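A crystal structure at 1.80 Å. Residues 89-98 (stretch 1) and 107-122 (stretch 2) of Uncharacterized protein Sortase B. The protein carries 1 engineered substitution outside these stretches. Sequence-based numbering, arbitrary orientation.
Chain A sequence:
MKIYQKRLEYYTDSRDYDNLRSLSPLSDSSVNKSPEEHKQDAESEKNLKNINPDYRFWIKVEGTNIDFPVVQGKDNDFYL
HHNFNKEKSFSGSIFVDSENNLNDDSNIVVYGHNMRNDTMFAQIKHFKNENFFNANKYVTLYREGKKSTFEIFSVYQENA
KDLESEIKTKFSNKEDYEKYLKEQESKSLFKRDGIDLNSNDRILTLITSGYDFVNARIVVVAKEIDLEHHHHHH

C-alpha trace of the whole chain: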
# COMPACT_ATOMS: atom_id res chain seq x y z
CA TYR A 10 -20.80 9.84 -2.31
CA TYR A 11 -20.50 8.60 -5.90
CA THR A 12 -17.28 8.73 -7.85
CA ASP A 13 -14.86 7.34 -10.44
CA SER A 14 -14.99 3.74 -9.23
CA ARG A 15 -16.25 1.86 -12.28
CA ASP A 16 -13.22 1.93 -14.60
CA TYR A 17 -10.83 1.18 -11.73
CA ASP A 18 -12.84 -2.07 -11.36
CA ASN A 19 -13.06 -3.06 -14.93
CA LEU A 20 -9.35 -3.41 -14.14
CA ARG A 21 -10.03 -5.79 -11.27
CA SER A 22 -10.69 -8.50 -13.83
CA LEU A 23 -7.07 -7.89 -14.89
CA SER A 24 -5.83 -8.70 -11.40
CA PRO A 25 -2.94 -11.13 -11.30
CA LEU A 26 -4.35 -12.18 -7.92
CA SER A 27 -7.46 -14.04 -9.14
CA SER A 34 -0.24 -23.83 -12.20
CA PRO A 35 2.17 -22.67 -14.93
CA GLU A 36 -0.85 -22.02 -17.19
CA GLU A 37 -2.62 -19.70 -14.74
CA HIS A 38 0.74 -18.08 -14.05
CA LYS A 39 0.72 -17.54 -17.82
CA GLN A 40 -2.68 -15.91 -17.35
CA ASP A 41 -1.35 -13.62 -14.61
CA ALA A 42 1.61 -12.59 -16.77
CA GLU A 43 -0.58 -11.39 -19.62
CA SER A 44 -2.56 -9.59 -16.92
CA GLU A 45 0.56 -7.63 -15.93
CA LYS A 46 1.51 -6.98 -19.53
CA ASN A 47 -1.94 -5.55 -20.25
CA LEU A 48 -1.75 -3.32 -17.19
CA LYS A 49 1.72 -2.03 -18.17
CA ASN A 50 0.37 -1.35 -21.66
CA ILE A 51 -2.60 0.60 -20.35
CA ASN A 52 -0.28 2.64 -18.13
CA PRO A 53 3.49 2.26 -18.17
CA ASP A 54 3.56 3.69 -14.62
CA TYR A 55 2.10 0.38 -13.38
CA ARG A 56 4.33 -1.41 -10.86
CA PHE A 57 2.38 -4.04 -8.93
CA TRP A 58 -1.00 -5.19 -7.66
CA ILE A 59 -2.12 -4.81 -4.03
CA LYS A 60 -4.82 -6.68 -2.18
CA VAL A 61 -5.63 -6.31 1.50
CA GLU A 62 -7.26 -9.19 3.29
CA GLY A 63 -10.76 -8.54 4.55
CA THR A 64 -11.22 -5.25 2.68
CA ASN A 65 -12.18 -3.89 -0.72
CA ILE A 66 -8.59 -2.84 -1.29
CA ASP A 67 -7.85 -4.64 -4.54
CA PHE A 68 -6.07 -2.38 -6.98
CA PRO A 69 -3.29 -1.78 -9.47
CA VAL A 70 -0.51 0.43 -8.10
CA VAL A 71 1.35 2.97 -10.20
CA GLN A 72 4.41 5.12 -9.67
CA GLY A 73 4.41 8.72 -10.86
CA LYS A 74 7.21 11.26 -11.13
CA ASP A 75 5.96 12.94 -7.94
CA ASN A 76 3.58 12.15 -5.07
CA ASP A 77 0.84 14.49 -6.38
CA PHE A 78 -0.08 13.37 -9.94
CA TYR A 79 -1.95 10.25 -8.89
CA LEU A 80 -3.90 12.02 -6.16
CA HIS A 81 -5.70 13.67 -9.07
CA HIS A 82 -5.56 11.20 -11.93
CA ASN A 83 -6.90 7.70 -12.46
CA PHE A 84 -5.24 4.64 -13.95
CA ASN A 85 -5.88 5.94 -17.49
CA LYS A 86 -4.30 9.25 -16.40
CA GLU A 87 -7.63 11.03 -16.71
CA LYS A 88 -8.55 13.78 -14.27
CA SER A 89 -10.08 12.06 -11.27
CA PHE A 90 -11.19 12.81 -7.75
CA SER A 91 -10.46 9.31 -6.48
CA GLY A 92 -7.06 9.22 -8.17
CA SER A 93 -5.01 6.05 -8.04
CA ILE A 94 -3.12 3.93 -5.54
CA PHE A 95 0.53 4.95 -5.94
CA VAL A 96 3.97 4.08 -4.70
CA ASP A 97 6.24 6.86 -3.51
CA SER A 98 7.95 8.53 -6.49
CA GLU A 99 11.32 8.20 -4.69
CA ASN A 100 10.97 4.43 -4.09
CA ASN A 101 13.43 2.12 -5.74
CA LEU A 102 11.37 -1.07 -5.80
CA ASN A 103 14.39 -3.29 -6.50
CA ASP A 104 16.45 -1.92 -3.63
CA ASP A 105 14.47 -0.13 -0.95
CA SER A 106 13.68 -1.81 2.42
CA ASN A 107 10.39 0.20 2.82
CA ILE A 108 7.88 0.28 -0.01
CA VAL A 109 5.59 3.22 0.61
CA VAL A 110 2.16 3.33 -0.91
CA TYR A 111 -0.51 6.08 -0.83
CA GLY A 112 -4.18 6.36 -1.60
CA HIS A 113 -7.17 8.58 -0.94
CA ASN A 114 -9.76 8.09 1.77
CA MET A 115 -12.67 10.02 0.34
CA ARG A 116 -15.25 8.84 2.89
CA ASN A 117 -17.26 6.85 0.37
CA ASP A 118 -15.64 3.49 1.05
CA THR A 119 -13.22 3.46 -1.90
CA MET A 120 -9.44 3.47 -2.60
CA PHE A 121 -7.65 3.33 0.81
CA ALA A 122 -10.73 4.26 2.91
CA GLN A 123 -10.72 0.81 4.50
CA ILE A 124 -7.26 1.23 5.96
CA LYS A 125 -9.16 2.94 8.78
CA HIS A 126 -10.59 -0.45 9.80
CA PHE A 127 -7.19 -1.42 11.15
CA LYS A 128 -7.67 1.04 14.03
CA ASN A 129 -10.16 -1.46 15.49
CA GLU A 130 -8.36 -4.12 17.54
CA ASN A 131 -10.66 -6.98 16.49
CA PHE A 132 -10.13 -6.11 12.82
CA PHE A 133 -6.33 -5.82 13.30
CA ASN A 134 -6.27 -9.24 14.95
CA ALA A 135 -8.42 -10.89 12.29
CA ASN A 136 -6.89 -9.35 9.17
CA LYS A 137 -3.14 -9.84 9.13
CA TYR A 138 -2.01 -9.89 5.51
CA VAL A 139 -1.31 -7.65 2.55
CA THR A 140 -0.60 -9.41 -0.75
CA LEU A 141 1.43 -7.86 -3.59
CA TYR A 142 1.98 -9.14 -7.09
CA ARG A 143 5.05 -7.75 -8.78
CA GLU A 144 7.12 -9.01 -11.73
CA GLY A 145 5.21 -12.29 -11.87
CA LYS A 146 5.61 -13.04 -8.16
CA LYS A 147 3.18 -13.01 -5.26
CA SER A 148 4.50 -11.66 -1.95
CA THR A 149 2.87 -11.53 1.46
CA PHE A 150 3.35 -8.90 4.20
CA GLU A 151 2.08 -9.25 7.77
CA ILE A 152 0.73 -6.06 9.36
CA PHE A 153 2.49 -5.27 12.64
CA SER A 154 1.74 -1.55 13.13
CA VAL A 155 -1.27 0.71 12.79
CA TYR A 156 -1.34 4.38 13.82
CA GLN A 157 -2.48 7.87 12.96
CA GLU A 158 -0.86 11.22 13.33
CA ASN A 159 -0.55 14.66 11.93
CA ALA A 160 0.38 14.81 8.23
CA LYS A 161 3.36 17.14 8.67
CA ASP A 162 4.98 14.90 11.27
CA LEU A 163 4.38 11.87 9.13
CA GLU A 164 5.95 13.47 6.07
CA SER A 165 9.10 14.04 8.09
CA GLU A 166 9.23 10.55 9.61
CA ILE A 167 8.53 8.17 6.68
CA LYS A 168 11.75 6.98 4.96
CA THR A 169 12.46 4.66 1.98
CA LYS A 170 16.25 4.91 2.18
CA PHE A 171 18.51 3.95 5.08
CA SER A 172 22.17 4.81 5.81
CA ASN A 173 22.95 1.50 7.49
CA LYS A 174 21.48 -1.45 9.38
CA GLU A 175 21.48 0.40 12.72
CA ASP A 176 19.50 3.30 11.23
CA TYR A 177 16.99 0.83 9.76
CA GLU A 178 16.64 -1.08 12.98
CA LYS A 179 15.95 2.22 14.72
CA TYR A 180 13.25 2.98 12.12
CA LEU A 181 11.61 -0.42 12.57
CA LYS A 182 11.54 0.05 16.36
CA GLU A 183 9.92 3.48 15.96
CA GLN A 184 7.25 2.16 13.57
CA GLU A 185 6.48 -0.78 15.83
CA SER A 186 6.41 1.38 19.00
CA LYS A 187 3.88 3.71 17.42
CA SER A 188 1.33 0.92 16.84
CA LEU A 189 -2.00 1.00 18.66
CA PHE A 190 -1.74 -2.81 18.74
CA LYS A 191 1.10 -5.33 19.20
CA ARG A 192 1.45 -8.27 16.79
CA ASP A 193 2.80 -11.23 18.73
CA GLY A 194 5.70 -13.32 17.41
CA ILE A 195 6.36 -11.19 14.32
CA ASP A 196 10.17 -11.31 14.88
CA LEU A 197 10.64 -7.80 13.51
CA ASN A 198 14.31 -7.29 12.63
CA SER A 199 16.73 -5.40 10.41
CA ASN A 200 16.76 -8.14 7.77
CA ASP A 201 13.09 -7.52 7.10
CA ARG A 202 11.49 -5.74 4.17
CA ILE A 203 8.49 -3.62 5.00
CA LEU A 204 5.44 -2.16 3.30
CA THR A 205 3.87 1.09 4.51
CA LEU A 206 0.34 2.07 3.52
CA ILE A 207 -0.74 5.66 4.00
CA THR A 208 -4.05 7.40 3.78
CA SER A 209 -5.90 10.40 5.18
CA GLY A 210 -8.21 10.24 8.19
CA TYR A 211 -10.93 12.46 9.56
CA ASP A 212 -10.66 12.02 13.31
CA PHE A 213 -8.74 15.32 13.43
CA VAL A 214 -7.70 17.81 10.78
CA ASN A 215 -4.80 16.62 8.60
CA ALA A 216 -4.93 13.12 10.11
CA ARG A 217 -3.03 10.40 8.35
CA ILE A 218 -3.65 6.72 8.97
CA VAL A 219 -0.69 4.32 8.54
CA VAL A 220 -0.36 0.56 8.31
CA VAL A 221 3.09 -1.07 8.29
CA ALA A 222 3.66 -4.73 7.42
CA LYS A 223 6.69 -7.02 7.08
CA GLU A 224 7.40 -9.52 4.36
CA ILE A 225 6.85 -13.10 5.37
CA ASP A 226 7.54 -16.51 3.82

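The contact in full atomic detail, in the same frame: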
# COMPACT_ATOMS: atom_id res chain seq x y z
N SER A 89 -9.29 12.93 -12.13
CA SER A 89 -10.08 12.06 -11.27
C SER A 89 -10.01 12.58 -9.86
O SER A 89 -8.95 12.99 -9.38
CB SER A 89 -9.56 10.63 -11.33
OG SER A 89 -10.09 9.85 -10.26
N PHE A 90 -11.13 12.46 -9.15
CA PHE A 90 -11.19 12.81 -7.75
C PHE A 90 -10.65 11.70 -6.87
O PHE A 90 -9.95 11.96 -5.91
CB PHE A 90 -12.62 13.18 -7.37
CG PHE A 90 -13.10 14.43 -8.05
CD1 PHE A 90 -13.66 14.35 -9.31
CD2 PHE A 90 -12.63 15.66 -7.61
CE1 PHE A 90 -13.94 15.50 -10.03
CE2 PHE A 90 -12.89 16.82 -8.33
CZ PHE A 90 -13.56 16.73 -9.54
N SER A 91 -10.93 10.45 -7.25
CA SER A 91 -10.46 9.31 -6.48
C SER A 91 -8.97 9.10 -6.66
O SER A 91 -8.31 8.48 -5.83
CB SER A 91 -11.21 8.06 -6.90
OG SER A 91 -12.55 8.14 -6.48
N GLY A 92 -8.46 9.50 -7.82
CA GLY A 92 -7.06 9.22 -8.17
C GLY A 92 -6.74 7.73 -8.26
O GLY A 92 -7.51 6.93 -8.79
N SER A 93 -5.51 7.40 -7.90
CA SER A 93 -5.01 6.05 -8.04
C SER A 93 -4.29 5.66 -6.76
O SER A 93 -3.98 6.51 -5.91
CB SER A 93 -4.06 5.93 -9.24
OG SER A 93 -4.69 6.37 -10.44
N ILE A 94 -4.04 4.36 -6.60
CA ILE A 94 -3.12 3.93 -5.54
C ILE A 94 -1.70 3.99 -6.10
O ILE A 94 -1.44 3.52 -7.22
CB ILE A 94 -3.41 2.50 -5.11
CG1 ILE A 94 -4.89 2.34 -4.76
CG2 ILE A 94 -2.52 2.11 -3.93
CD1 ILE A 94 -5.45 3.32 -3.76
N PHE A 95 -0.82 4.72 -5.41
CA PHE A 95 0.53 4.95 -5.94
C PHE A 95 1.64 4.76 -4.94
O PHE A 95 1.51 5.05 -3.75
CB PHE A 95 0.63 6.32 -6.63
CG PHE A 95 0.40 7.49 -5.72
CD1 PHE A 95 -0.87 7.99 -5.53
CD2 PHE A 95 1.46 8.11 -5.09
CE1 PHE A 95 -1.09 9.03 -4.64
CE2 PHE A 95 1.26 9.20 -4.27
CZ PHE A 95 -0.01 9.72 -4.12
N VAL A 96 2.74 4.24 -5.46
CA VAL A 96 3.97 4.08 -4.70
C VAL A 96 4.79 5.37 -4.75
O VAL A 96 4.76 6.12 -5.74
CB VAL A 96 4.80 2.85 -5.16
CG1 VAL A 96 5.07 2.89 -6.65
CG2 VAL A 96 6.10 2.73 -4.36
N ASP A 97 5.43 5.67 -3.64
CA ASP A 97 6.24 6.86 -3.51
C ASP A 97 7.14 7.04 -4.72
O ASP A 97 7.83 6.10 -5.14
CB ASP A 97 7.11 6.75 -2.26
CG ASP A 97 7.71 8.08 -1.84
OD1 ASP A 97 7.17 8.72 -0.91
OD2 ASP A 97 8.62 8.56 -2.53
N SER A 98 7.17 8.27 -5.26
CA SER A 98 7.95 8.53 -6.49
C SER A 98 9.46 8.33 -6.29
O SER A 98 10.15 8.00 -7.24
CB SER A 98 7.69 9.96 -6.97
OG SER A 98 8.07 10.89 -5.95
N ASN A 107 11.78 -0.23 2.51
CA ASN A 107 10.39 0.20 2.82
C ASN A 107 9.72 0.65 1.54
O ASN A 107 10.15 1.63 0.94
CB ASN A 107 10.39 1.34 3.82
CG ASN A 107 9.00 1.72 4.30
OD1 ASN A 107 8.01 0.99 4.09
ND2 ASN A 107 8.92 2.85 4.99
N ILE A 108 8.70 -0.09 1.14
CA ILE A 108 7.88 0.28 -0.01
C ILE A 108 6.71 1.10 0.53
O ILE A 108 5.94 0.63 1.37
CB ILE A 108 7.38 -0.97 -0.73
CG1 ILE A 108 8.57 -1.84 -1.16
CG2 ILE A 108 6.49 -0.57 -1.92
CD1 ILE A 108 8.23 -3.27 -1.51
N VAL A 109 6.58 2.32 0.04
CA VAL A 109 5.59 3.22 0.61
C VAL A 109 4.52 3.52 -0.39
O VAL A 109 4.80 3.97 -1.51
CB VAL A 109 6.25 4.54 1.07
CG1 VAL A 109 5.20 5.54 1.52
CG2 VAL A 109 7.24 4.25 2.18
N VAL A 110 3.27 3.26 0.01
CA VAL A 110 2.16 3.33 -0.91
C VAL A 110 1.08 4.24 -0.33
O VAL A 110 0.74 4.13 0.86
CB VAL A 110 1.59 1.92 -1.20
CG1 VAL A 110 0.41 1.96 -2.14
CG2 VAL A 110 2.68 1.01 -1.74
N TYR A 111 0.50 5.07 -1.20
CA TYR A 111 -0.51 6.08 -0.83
C TYR A 111 -1.81 5.81 -1.55
O TYR A 111 -1.84 5.33 -2.71
CB TYR A 111 -0.05 7.48 -1.21
CG TYR A 111 1.27 7.91 -0.65
CD1 TYR A 111 2.46 7.59 -1.28
CD2 TYR A 111 1.33 8.64 0.54
CE1 TYR A 111 3.67 8.01 -0.77
CE2 TYR A 111 2.54 8.90 1.15
CZ TYR A 111 3.70 8.65 0.45
OH TYR A 111 4.89 9.02 0.97
N GLY A 112 -2.89 6.23 -0.92
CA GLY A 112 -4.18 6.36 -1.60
C GLY A 112 -5.15 7.21 -0.82
O GLY A 112 -4.98 7.40 0.37
N HIS A 113 -6.14 7.74 -1.52
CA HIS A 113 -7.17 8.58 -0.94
C HIS A 113 -8.05 7.80 0.04
O HIS A 113 -8.30 6.60 -0.15
CB HIS A 113 -8.07 9.15 -2.04
CG HIS A 113 -7.53 10.38 -2.70
ND1 HIS A 113 -7.24 11.53 -2.00
CD2 HIS A 113 -7.41 10.71 -4.01
CE1 HIS A 113 -6.94 12.51 -2.85
NE2 HIS A 113 -6.97 12.01 -4.07
N ASN A 114 -8.62 8.54 1.00
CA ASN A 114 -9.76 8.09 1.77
C ASN A 114 -10.84 9.14 1.66
O ASN A 114 -10.77 10.16 2.33
CB ASN A 114 -9.37 7.88 3.22
CG ASN A 114 -10.57 7.77 4.16
OD1 ASN A 114 -11.68 7.45 3.72
ND2 ASN A 114 -10.31 7.87 5.45
N MET A 115 -11.74 8.96 0.70
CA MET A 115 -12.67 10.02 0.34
C MET A 115 -14.05 9.83 0.99
O MET A 115 -14.99 10.57 0.69
CB MET A 115 -12.79 10.12 -1.18
CG MET A 115 -11.59 10.81 -1.82
SD MET A 115 -11.87 11.20 -3.56
CE MET A 115 -13.33 12.24 -3.46
N ARG A 116 -14.12 8.93 1.96
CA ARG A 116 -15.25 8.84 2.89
C ARG A 116 -16.46 8.20 2.22
O ARG A 116 -17.53 8.11 2.80
CB ARG A 116 -15.63 10.23 3.44
CG ARG A 116 -14.60 10.81 4.39
CD ARG A 116 -15.25 11.37 5.65
NE ARG A 116 -15.26 10.39 6.75
CZ ARG A 116 -15.58 10.68 8.01
NH1 ARG A 116 -15.89 11.93 8.35
NH2 ARG A 116 -15.58 9.73 8.94
N ASN A 117 -16.23 7.62 1.05
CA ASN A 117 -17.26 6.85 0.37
C ASN A 117 -16.83 5.40 0.17
O ASN A 117 -17.24 4.74 -0.79
CB ASN A 117 -17.55 7.47 -0.99
CG ASN A 117 -16.47 7.15 -1.99
OD1 ASN A 117 -15.29 7.41 -1.73
ND2 ASN A 117 -16.82 6.40 -3.02
N ASP A 118 -15.96 4.91 1.05
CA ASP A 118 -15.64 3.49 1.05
C ASP A 118 -14.93 3.03 -0.23
O ASP A 118 -15.27 2.00 -0.81
CB ASP A 118 -16.93 2.70 1.23
CG ASP A 118 -16.71 1.38 1.92
OD1 ASP A 118 -15.59 1.17 2.41
OD2 ASP A 118 -17.64 0.54 1.92
N THR A 119 -14.00 3.84 -0.73
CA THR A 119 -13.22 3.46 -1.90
C THR A 119 -11.74 3.79 -1.73
O THR A 119 -11.39 4.52 -0.83
CB THR A 119 -13.70 4.19 -3.17
OG1 THR A 119 -13.57 5.61 -3.00
CG2 THR A 119 -15.15 3.83 -3.47
N MET A 120 -10.91 3.26 -2.62
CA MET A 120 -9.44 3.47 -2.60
C MET A 120 -8.90 2.93 -1.28
O MET A 120 -9.11 1.75 -0.98
CB MET A 120 -9.07 4.91 -2.84
CG MET A 120 -9.70 5.47 -4.13
SD MET A 120 -9.66 4.39 -5.60
CE MET A 120 -7.97 4.52 -6.13
N PHE A 121 -8.24 3.77 -0.50
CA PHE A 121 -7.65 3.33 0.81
C PHE A 121 -8.54 3.69 2.02
O PHE A 121 -8.11 3.53 3.19
CB PHE A 121 -6.24 3.91 1.00
CG PHE A 121 -5.09 2.99 0.57
CD1 PHE A 121 -5.29 1.91 -0.27
CD2 PHE A 121 -3.77 3.43 0.76
CE1 PHE A 121 -4.22 1.12 -0.71
CE2 PHE A 121 -2.71 2.64 0.35
CZ PHE A 121 -2.93 1.49 -0.40
N ALA A 122 -9.82 3.98 1.79
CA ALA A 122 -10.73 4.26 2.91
C ALA A 122 -10.62 3.18 3.97
O ALA A 122 -10.58 3.45 5.18
CB ALA A 122 -12.17 4.37 2.43
O HOH W 1 -6.37 7.21 -4.43

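Stretch 2 enters the contact as a strand that runs antiparallel to the short strand of stretch 1, their directions 152° apart, and continues as a loop that folds over the residues preceding that strand. Near the start of the strand, Ile 108 makes only a loose apolar contact, its CG2 lying 4.1 Å from CG2 of Val 96. Val 109 contributes chiefly through its backbone: its O accepts a hydrogen bond from Asp 97 N (2.8 Å) and also receives a CA-H...O contact from CA of Val 96 (3.3 Å).

Val 110 lies directly across from Val 96 as a non-hydrogen-bonded pair, CA to CA 4.3 Å, and as cross-strand partners their side chains lie on the same face of the sheet. Val 110 CG1 also packs at 3.4 Å against Ile 94 CG2. Tyr 111 forms the hydrogen-bonded pair with Phe 95, with Tyr 111 N to Phe 95 O at 2.7 Å and Phe 95 N to Tyr 111 O at 3.0 Å. Their side chains share the other face, where Tyr 111 CB sits over the Phe 95 ring, 3.9 Å from its centroid; the two rings are nearly parallel but slid apart. The phenol reaches on to Asp 97, donating from Tyr 111 OH to Asp 97 OD1 (3.0 Å).

Gly 112 leaves room for Ile 94, whose CD1 lies 3.9 Å from Gly 112 CA; a CB here would clash with that methyl. Beyond it, direct backbone pairing gives way to a water that accepts from His 113 N and donates to the carbonyls of Ser 91 and Ser 93. The His 113 ring turns its edge to Ser 91 O, with CD2 3.0 Å from that oxygen. Met 115, though poorly ordered, places SD 3.1 Å from Phe 90 O. Finally, Met 120 CE packs against Ile 94 CD1 (3.7 Å), and the Phe 121 ring receives the same Ile 94 methyl over its face.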